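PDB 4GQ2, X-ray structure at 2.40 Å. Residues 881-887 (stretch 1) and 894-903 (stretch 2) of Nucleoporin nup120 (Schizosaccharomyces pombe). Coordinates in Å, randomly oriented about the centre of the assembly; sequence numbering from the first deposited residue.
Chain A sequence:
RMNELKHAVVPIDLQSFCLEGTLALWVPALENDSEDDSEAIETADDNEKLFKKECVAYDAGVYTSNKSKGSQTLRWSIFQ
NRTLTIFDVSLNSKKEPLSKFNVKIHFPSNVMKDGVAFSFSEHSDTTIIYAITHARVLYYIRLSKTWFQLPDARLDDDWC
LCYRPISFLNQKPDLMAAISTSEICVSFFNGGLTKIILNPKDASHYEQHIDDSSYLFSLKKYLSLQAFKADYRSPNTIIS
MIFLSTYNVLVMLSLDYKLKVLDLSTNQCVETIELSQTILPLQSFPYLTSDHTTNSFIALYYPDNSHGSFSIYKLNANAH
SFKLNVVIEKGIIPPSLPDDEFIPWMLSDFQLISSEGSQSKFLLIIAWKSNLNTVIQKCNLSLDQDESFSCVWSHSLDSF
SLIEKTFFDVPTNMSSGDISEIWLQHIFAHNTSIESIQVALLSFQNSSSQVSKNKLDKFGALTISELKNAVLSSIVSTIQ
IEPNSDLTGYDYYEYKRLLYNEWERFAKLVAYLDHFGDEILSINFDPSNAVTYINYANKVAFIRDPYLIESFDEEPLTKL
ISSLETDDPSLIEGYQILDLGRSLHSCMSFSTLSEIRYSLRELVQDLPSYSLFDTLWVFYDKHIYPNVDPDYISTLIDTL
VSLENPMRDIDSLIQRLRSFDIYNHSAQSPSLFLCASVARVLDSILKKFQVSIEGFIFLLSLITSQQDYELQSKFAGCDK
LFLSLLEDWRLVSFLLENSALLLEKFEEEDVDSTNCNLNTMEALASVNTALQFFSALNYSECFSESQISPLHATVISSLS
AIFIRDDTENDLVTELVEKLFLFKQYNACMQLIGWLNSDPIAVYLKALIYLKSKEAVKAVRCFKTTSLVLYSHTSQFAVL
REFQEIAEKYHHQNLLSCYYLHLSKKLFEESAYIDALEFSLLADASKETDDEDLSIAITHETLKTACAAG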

# COMPACT_ATOMS: atom_id res chain seq x y z
N ARG A 881 -18.81 -22.77 -2.06
CA ARG A 881 -20.22 -23.05 -1.77
C ARG A 881 -21.04 -23.48 -2.99
O ARG A 881 -21.74 -24.49 -2.93
CB ARG A 881 -20.91 -21.91 -0.99
CG ARG A 881 -21.04 -20.58 -1.73
CD ARG A 881 -22.05 -19.66 -1.06
NE ARG A 881 -23.42 -19.96 -1.44
CZ ARG A 881 -24.03 -19.46 -2.52
NH1 ARG A 881 -23.40 -18.62 -3.33
NH2 ARG A 881 -25.29 -19.80 -2.79
N GLU A 882 -20.93 -22.74 -4.09
CA GLU A 882 -21.71 -23.05 -5.30
C GLU A 882 -21.38 -24.44 -5.85
O GLU A 882 -22.28 -25.18 -6.26
CB GLU A 882 -21.52 -21.98 -6.38
CG GLU A 882 -22.23 -20.67 -6.06
CD GLU A 882 -22.01 -19.59 -7.12
OE1 GLU A 882 -20.99 -19.63 -7.84
OE2 GLU A 882 -22.87 -18.70 -7.23
N PHE A 883 -20.10 -24.79 -5.86
CA PHE A 883 -19.68 -26.12 -6.28
C PHE A 883 -20.19 -27.18 -5.32
O PHE A 883 -20.67 -28.23 -5.75
CB PHE A 883 -18.17 -26.23 -6.38
CG PHE A 883 -17.69 -27.64 -6.56
CD1 PHE A 883 -18.02 -28.36 -7.71
CD2 PHE A 883 -16.95 -28.28 -5.57
CE1 PHE A 883 -17.62 -29.67 -7.87
CE2 PHE A 883 -16.53 -29.58 -5.73
CZ PHE A 883 -16.86 -30.28 -6.88
N GLN A 884 -20.06 -26.91 -4.02
CA GLN A 884 -20.41 -27.88 -2.98
C GLN A 884 -21.91 -28.12 -2.86
O GLN A 884 -22.33 -29.19 -2.43
CB GLN A 884 -19.82 -27.47 -1.64
CG GLN A 884 -18.34 -27.75 -1.54
CD GLN A 884 -17.71 -27.14 -0.31
OE1 GLN A 884 -18.28 -26.22 0.29
NE2 GLN A 884 -16.54 -27.64 0.08
N GLU A 885 -22.71 -27.12 -3.23
CA GLU A 885 -24.17 -27.26 -3.26
C GLU A 885 -24.57 -28.29 -4.32
O GLU A 885 -25.46 -29.12 -4.09
CB GLU A 885 -24.84 -25.92 -3.53
CG GLU A 885 -24.96 -25.02 -2.31
CD GLU A 885 -25.48 -23.63 -2.64
OE1 GLU A 885 -25.75 -23.34 -3.82
OE2 GLU A 885 -25.62 -22.83 -1.69
N ILE A 886 -23.91 -28.20 -5.47
CA ILE A 886 -24.10 -29.15 -6.56
C ILE A 886 -23.59 -30.54 -6.17
O ILE A 886 -24.25 -31.54 -6.43
CB ILE A 886 -23.43 -28.63 -7.86
CG1 ILE A 886 -24.23 -27.44 -8.42
CG2 ILE A 886 -23.32 -29.74 -8.91
CD1 ILE A 886 -23.51 -26.63 -9.49
N ALA A 887 -22.43 -30.59 -5.51
CA ALA A 887 -21.85 -31.86 -5.08
C ALA A 887 -22.76 -32.59 -4.09
O ALA A 887 -22.93 -33.81 -4.19
CB ALA A 887 -20.48 -31.64 -4.47
N ASN A 894 -19.83 -38.49 -9.15
CA ASN A 894 -19.59 -37.86 -10.45
C ASN A 894 -19.08 -36.44 -10.26
O ASN A 894 -19.66 -35.47 -10.77
CB ASN A 894 -20.86 -37.85 -11.30
CG ASN A 894 -21.26 -39.22 -11.80
OD1 ASN A 894 -20.44 -39.96 -12.36
ND2 ASN A 894 -22.53 -39.56 -11.63
N LEU A 895 -17.99 -36.31 -9.51
CA LEU A 895 -17.52 -35.01 -9.08
C LEU A 895 -16.92 -34.19 -10.23
O LEU A 895 -17.12 -32.98 -10.29
CB LEU A 895 -16.57 -35.14 -7.89
CG LEU A 895 -17.18 -35.71 -6.60
CD1 LEU A 895 -16.11 -36.04 -5.55
CD2 LEU A 895 -18.23 -34.77 -6.01
N LEU A 896 -16.23 -34.86 -11.15
CA LEU A 896 -15.70 -34.17 -12.33
C LEU A 896 -16.84 -33.46 -13.04
O LEU A 896 -16.74 -32.26 -13.30
CB LEU A 896 -15.00 -35.14 -13.30
CG LEU A 896 -13.64 -34.71 -13.89
CD1 LEU A 896 -13.36 -35.39 -15.22
CD2 LEU A 896 -13.50 -33.20 -14.04
N SER A 897 -17.91 -34.20 -13.32
CA SER A 897 -19.10 -33.65 -13.98
C SER A 897 -19.69 -32.49 -13.20
O SER A 897 -20.05 -31.47 -13.80
CB SER A 897 -20.16 -34.74 -14.18
OG SER A 897 -19.80 -35.60 -15.25
N CYS A 898 -19.79 -32.65 -11.87
CA CYS A 898 -20.29 -31.59 -10.98
C CYS A 898 -19.49 -30.30 -11.15
O CYS A 898 -20.06 -29.21 -11.23
CB CYS A 898 -20.25 -32.05 -9.52
SG CYS A 898 -21.52 -33.26 -9.07
N TYR A 899 -18.17 -30.45 -11.20
CA TYR A 899 -17.25 -29.35 -11.41
C TYR A 899 -17.52 -28.68 -12.75
O TYR A 899 -17.70 -27.46 -12.81
CB TYR A 899 -15.80 -29.85 -11.28
CG TYR A 899 -14.72 -28.82 -11.60
CD1 TYR A 899 -14.51 -27.72 -10.76
CD2 TYR A 899 -13.89 -28.97 -12.72
CE1 TYR A 899 -13.52 -26.79 -11.04
CE2 TYR A 899 -12.90 -28.04 -13.01
CZ TYR A 899 -12.73 -26.95 -12.17
OH TYR A 899 -11.75 -26.02 -12.44
N TYR A 900 -17.59 -29.48 -13.82
CA TYR A 900 -17.89 -28.94 -15.15
C TYR A 900 -19.28 -28.30 -15.26
O TYR A 900 -19.45 -27.30 -15.96
CB TYR A 900 -17.69 -30.01 -16.24
CG TYR A 900 -16.24 -30.38 -16.51
CD1 TYR A 900 -15.22 -29.43 -16.45
CD2 TYR A 900 -15.89 -31.69 -16.86
CE1 TYR A 900 -13.90 -29.77 -16.71
CE2 TYR A 900 -14.58 -32.03 -17.12
CZ TYR A 900 -13.58 -31.07 -17.04
OH TYR A 900 -12.28 -31.42 -17.30
N LEU A 901 -20.26 -28.88 -14.56
CA LEU A 901 -21.59 -28.27 -14.43
C LEU A 901 -21.49 -26.91 -13.73
O LEU A 901 -22.07 -25.92 -14.20
CB LEU A 901 -22.55 -29.16 -13.63
CG LEU A 901 -24.05 -29.21 -13.98
CD1 LEU A 901 -24.88 -29.51 -12.73
CD2 LEU A 901 -24.59 -27.97 -14.68
N HIS A 902 -20.78 -26.87 -12.61
CA HIS A 902 -20.57 -25.62 -11.90
C HIS A 902 -19.93 -24.58 -12.77
O HIS A 902 -20.38 -23.44 -12.82
CB HIS A 902 -19.73 -25.84 -10.66
CG HIS A 902 -19.31 -24.56 -10.00
ND1 HIS A 902 -18.02 -24.19 -9.91
CD2 HIS A 902 -20.05 -23.54 -9.42
CE1 HIS A 902 -17.95 -23.00 -9.28
NE2 HIS A 902 -19.19 -22.61 -8.99
N LEU A 903 -18.88 -24.97 -13.48
CA LEU A 903 -18.20 -24.07 -14.41
C LEU A 903 -19.13 -23.55 -15.48
O LEU A 903 -19.16 -22.35 -15.75
CB LEU A 903 -17.00 -24.76 -15.04
CG LEU A 903 -15.86 -25.02 -14.06
CD1 LEU A 903 -14.57 -25.30 -14.82
CD2 LEU A 903 -15.68 -23.83 -13.13

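What fills the centre of the contact? Phe-883 does, as a knob set among Leu-895, Cys-898, Tyr-899 and His-902 of the facing helix. Its ring goes in edge first: CE1 lies 3.5 Å from Tyr-899 N and 3.9 Å from Cys-898 CB, so the ring edge packs against backbone as well as side chains. Tyr-899 N is already hydrogen-bonded to Leu-895 O within its own helix, at 2.9 Å, which suits that amide to an apolar neighbour.

What packs beside this knob? Ile-886 points toward the other helix, its CG2 3.9 Å from Cys-898 CB and 4.1 Å from Leu-901 CD1, while its CD1 is 4.0 Å from His-902 CB. One turn along from Phe-883, Ala-887 CB lies 4.2 Å from Leu-895 CD2.

How does His-902 join the apolar centre to its edge? Phe-883 CB sits over the imidazole face, 14° off the ring normal, in a CH-pi contact. Glu-882 also reaches this histidine through its aliphatic CB.

Where does the charge go? No hydrogen bond or salt bridge crosses between the helices. Arg-881 points away from the other helix and takes no part in the contact; it reaches forward one turn along its own helix, where Arg-881 NH2 makes a salt bridge with Glu-885 OE2 at 3.2 Å; the hydrogen bond within it is weak. Glu-882 OE2 forms a long salt bridge with Arg-881 NH1, at 3.9 Å, and its OE1 is hydrogen-bonded elsewhere in the structure.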